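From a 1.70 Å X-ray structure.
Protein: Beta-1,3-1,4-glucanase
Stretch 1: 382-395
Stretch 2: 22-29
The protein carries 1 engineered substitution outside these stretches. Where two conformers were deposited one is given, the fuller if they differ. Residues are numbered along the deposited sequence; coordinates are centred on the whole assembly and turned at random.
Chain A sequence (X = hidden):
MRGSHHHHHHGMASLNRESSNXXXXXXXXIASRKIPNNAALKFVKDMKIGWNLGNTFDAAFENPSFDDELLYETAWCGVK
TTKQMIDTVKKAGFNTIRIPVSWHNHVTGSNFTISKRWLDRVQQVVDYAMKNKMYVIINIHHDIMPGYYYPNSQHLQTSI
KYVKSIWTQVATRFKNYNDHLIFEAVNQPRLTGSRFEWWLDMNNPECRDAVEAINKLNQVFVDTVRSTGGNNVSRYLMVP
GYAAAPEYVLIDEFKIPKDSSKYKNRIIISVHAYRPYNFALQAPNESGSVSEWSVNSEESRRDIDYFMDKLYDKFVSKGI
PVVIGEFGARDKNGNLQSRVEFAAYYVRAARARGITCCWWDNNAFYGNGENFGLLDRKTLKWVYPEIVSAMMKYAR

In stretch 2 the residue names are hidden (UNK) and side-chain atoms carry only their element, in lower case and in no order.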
# COMPACT_ATOMS: atom_id res chain seq x y z
N TRP A 382 18.34 11.69 -4.89
CA TRP A 382 17.51 10.84 -5.73
C TRP A 382 18.41 10.13 -6.74
O TRP A 382 19.13 10.77 -7.52
CB TRP A 382 16.42 11.65 -6.44
CG TRP A 382 15.44 12.22 -5.48
CD1 TRP A 382 15.47 13.47 -4.95
CD2 TRP A 382 14.32 11.55 -4.87
NE1 TRP A 382 14.43 13.64 -4.06
CE2 TRP A 382 13.71 12.47 -4.00
CE3 TRP A 382 13.77 10.27 -5.00
CZ2 TRP A 382 12.57 12.16 -3.26
CZ3 TRP A 382 12.63 9.96 -4.25
CH2 TRP A 382 12.06 10.90 -3.38
N VAL A 383 18.38 8.80 -6.71
CA VAL A 383 19.17 8.02 -7.67
C VAL A 383 18.53 8.05 -9.05
O VAL A 383 19.23 8.07 -10.08
CB VAL A 383 19.32 6.58 -7.15
CG1 VAL A 383 20.07 5.73 -8.16
CG2 VAL A 383 20.07 6.59 -5.83
N TYR A 384 17.19 8.06 -9.08
CA TYR A 384 16.41 8.01 -10.32
C TYR A 384 15.45 9.19 -10.35
O TYR A 384 14.24 9.02 -10.31
CB TYR A 384 15.66 6.68 -10.41
CG TYR A 384 16.59 5.51 -10.46
CD1 TYR A 384 17.40 5.32 -11.56
CD2 TYR A 384 16.64 4.57 -9.43
CE1 TYR A 384 18.27 4.27 -11.63
CE2 TYR A 384 17.52 3.51 -9.48
CZ TYR A 384 18.32 3.35 -10.58
OH TYR A 384 19.21 2.30 -10.71
N PRO A 385 15.98 10.41 -10.39
CA PRO A 385 15.09 11.58 -10.46
C PRO A 385 14.21 11.56 -11.70
O PRO A 385 13.12 12.16 -11.70
CB PRO A 385 16.06 12.76 -10.46
CG PRO A 385 17.34 12.20 -11.00
CD PRO A 385 17.40 10.76 -10.51
N GLU A 386 14.64 10.88 -12.77
CA GLU A 386 13.85 10.81 -13.99
C GLU A 386 12.53 10.07 -13.75
O GLU A 386 11.51 10.41 -14.36
CB GLU A 386 14.64 10.12 -15.08
CG GLU A 386 15.98 10.82 -15.40
CD GLU A 386 17.18 10.32 -14.59
OE1 GLU A 386 17.03 9.54 -13.61
OE2 GLU A 386 18.30 10.74 -14.97
N ILE A 387 12.55 9.02 -12.93
CA ILE A 387 11.33 8.29 -12.62
C ILE A 387 10.41 9.18 -11.79
O ILE A 387 9.20 9.23 -12.02
CB ILE A 387 11.65 6.97 -11.89
CG1 ILE A 387 12.43 6.01 -12.80
CG2 ILE A 387 10.38 6.31 -11.38
CD1 ILE A 387 12.87 4.68 -12.16
N VAL A 388 10.97 9.89 -10.81
CA VAL A 388 10.16 10.79 -9.99
C VAL A 388 9.53 11.86 -10.86
O VAL A 388 8.32 12.09 -10.81
CB VAL A 388 11.00 11.39 -8.86
CG1 VAL A 388 10.18 12.40 -8.07
CG2 VAL A 388 11.51 10.28 -7.92
N SER A 389 10.33 12.49 -11.73
CA SER A 389 9.82 13.55 -12.58
C SER A 389 8.76 13.02 -13.54
O SER A 389 7.79 13.74 -13.86
CB SER A 389 10.96 14.18 -13.38
OG SER A 389 11.80 14.89 -12.51
N ALA A 390 8.94 11.79 -14.01
CA ALA A 390 7.95 11.18 -14.90
C ALA A 390 6.60 11.06 -14.21
O ALA A 390 5.55 11.34 -14.81
CB ALA A 390 8.44 9.80 -15.35
N MET A 391 6.61 10.66 -12.93
CA MET A 391 5.37 10.54 -12.19
C MET A 391 4.79 11.91 -11.91
O MET A 391 3.58 12.11 -12.01
CB MET A 391 5.62 9.77 -10.90
CG MET A 391 6.06 8.34 -11.18
SD MET A 391 6.03 7.31 -9.73
CE MET A 391 7.43 7.98 -8.80
N MET A 392 5.64 12.87 -11.55
CA MET A 392 5.11 14.17 -11.14
C MET A 392 4.44 14.89 -12.30
O MET A 392 3.53 15.70 -12.08
CB MET A 392 6.22 15.02 -10.55
CG MET A 392 6.78 14.46 -9.30
SD MET A 392 5.51 14.24 -8.03
CE MET A 392 6.39 13.11 -6.96
N LYS A 393 4.90 14.63 -13.53
CA LYS A 393 4.31 15.25 -14.71
C LYS A 393 2.83 14.95 -14.83
O LYS A 393 2.07 15.80 -15.32
CB LYS A 393 5.05 14.77 -15.95
CG LYS A 393 4.57 15.40 -17.25
CD LYS A 393 5.47 14.97 -18.41
CE LYS A 393 4.99 15.51 -19.75
NZ LYS A 393 4.99 16.99 -19.79
N TYR A 394 2.40 13.77 -14.39
CA TYR A 394 1.03 13.31 -14.60
C TYR A 394 0.24 13.07 -13.31
O TYR A 394 -0.92 12.70 -13.40
CB TYR A 394 1.02 12.02 -15.45
CG TYR A 394 1.60 12.30 -16.83
CD1 TYR A 394 0.88 12.99 -17.75
CD2 TYR A 394 2.89 11.88 -17.18
CE1 TYR A 394 1.39 13.28 -19.02
CE2 TYR A 394 3.43 12.16 -18.44
CZ TYR A 394 2.67 12.85 -19.36
OH TYR A 394 3.16 13.17 -20.62
N ALA A 395 0.82 13.31 -12.14
CA ALA A 395 0.14 12.95 -10.90
C ALA A 395 -1.00 13.89 -10.51
O ALA A 395 -1.98 13.44 -9.88
CB ALA A 395 1.14 12.92 -9.74
N UNK A 22 19.11 11.71 -18.52
CA UNK A 22 19.53 10.37 -18.93
C UNK A 22 18.42 9.62 -19.64
O UNK A 22 18.64 8.59 -20.25
n UNK A 22 21.51 7.27 -13.83
n UNK A 22 20.51 9.08 -14.85
c UNK A 22 21.59 9.27 -15.81
n UNK A 22 19.44 8.02 -13.14
c UNK A 22 21.16 10.13 -16.98
c UNK A 22 20.49 8.13 -13.93
c UNK A 22 19.96 9.55 -17.70
N UNK A 23 17.21 10.12 -19.51
CA UNK A 23 16.03 9.47 -20.08
C UNK A 23 15.11 10.57 -20.57
O UNK A 23 15.23 11.74 -20.20
c UNK A 23 15.32 8.57 -19.07
N UNK A 24 14.18 10.19 -21.44
CA UNK A 24 13.23 11.12 -22.02
C UNK A 24 11.85 10.78 -21.49
O UNK A 24 11.36 9.67 -21.70
c UNK A 24 12.20 11.71 -25.74
n UNK A 24 10.82 11.97 -27.81
c UNK A 24 13.26 11.04 -23.55
c UNK A 24 12.27 11.98 -24.25
c UNK A 24 10.98 12.35 -26.38
N UNK A 25 11.23 11.73 -20.80
CA UNK A 25 9.88 11.51 -20.29
C UNK A 25 8.89 11.61 -21.45
O UNK A 25 8.92 12.61 -22.18
c UNK A 25 8.12 12.31 -18.73
c UNK A 25 10.40 13.52 -16.97
c UNK A 25 9.54 12.51 -19.19
c UNK A 25 10.51 12.37 -18.02
N UNK A 26 8.01 10.64 -21.64
CA UNK A 26 7.12 10.66 -22.80
C UNK A 26 5.95 11.62 -22.61
O UNK A 26 5.54 11.93 -21.49
c UNK A 26 7.84 9.39 -20.86
c UNK A 26 6.63 8.74 -21.49
c UNK A 26 6.63 9.22 -22.91
N UNK A 27 5.41 12.06 -23.74
CA UNK A 27 4.14 12.79 -23.76
C UNK A 27 3.01 11.77 -23.84
O UNK A 27 2.79 11.16 -24.89
o UNK A 27 5.13 16.57 -22.91
c UNK A 27 4.10 13.76 -24.93
c UNK A 27 4.35 15.89 -23.60
c UNK A 27 4.92 15.01 -24.71
o UNK A 27 3.11 15.89 -23.43
N UNK A 28 2.29 11.61 -22.73
CA UNK A 28 1.25 10.59 -22.60
C UNK A 28 -0.08 11.23 -22.95
O UNK A 28 -0.43 12.28 -22.39
c UNK A 28 0.10 8.92 -21.08
c UNK A 28 1.20 10.00 -21.18
c UNK A 28 2.55 9.45 -20.68
c UNK A 28 2.89 8.07 -21.11
N UNK A 29 -0.85 10.56 -23.81
CA UNK A 29 -2.17 11.01 -24.24
C UNK A 29 -3.18 9.96 -23.81
O UNK A 29 -3.40 8.97 -24.52
c UNK A 29 0.13 14.29 -26.17
c UNK A 29 -1.05 13.46 -25.65
c UNK A 29 -2.20 11.21 -25.75
c UNK A 29 -1.06 12.07 -26.28
n UNK A 29 0.23 15.63 -25.51

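Position 22 carries seven side-chain atoms: three carbons, a nitrogen, then a carbon holding two more nitrogens. This planar end is a guanidinium, so the residue is R22. Its NE lies 2.8 Å from OE2 of E386 at an N-H...acceptor angle of 177°, and its NH2 lies 2.9 Å from OE1 of E386 at 167°. Two nearly linear hydrogen bonds to two different oxygens make this a bidentate salt bridge, with OE2 near the guanidinium plane. The same NH2 stands 3.1 Å from V383 O.

Position 23 has a single carbon beyond CA, which identifies A23. Its CB points toward the helix and comes within 4.3 Å of E386 CB.

At position 24 four carbons run in a row to a nitrogen, the pattern of lysine. K24 is directed away from stretch 1, extended with every chi angle in t, and makes no contact there.

Position 25 shows four carbons, forked at the first, with one arm two carbons long; this is I25. CD1, at the tip of the long arm, sits 3.7 Å from S389 CB and 3.7 Å from A390 N. The short arm's CG2 is 3.8 Å from K393 CD and 4.2 Å from A390 CB.

Three carbons at position 26 close a ring onto the backbone nitrogen, so it is P26. The ring stays clear of stretch 1, but P26 O accepts a 2.8 Å hydrogen bond from Y394 OH and lies near the plane of the tyrosine ring, at its edge.

Position 27 bears three carbons, the third carrying two oxygens: a carboxylate at glutamate length, E27. Although CA-to-CB points away, the chain end returns, and OE2 forms a salt bridge with K393 NZ at 3.2 Å.

Position 28 again has four carbons forked at the first, one arm two carbons long, hence I28. Its CB lies over one face of the Y394 ring, 4.1 Å from the centroid and 28° off the normal, a CH-pi contact; CG1 is 3.6 Å from Y394 CE2. I28 N donates to Y394 OH at 2.8 Å and 166°.

Position 29, four carbons in a row ending in nitrogen, is K29. It does not touch stretch 1, but its NZ forms a salt bridge with E27 OE1 at 3.6 Å.

The contact buries 555 Å². R22 clamps E386, I25 packs along the helix, and the Y394 hydroxyl ties down the backbone by donating to P26 O while accepting from I28 N.

Stretch 2 22-29: RAKIPEIK
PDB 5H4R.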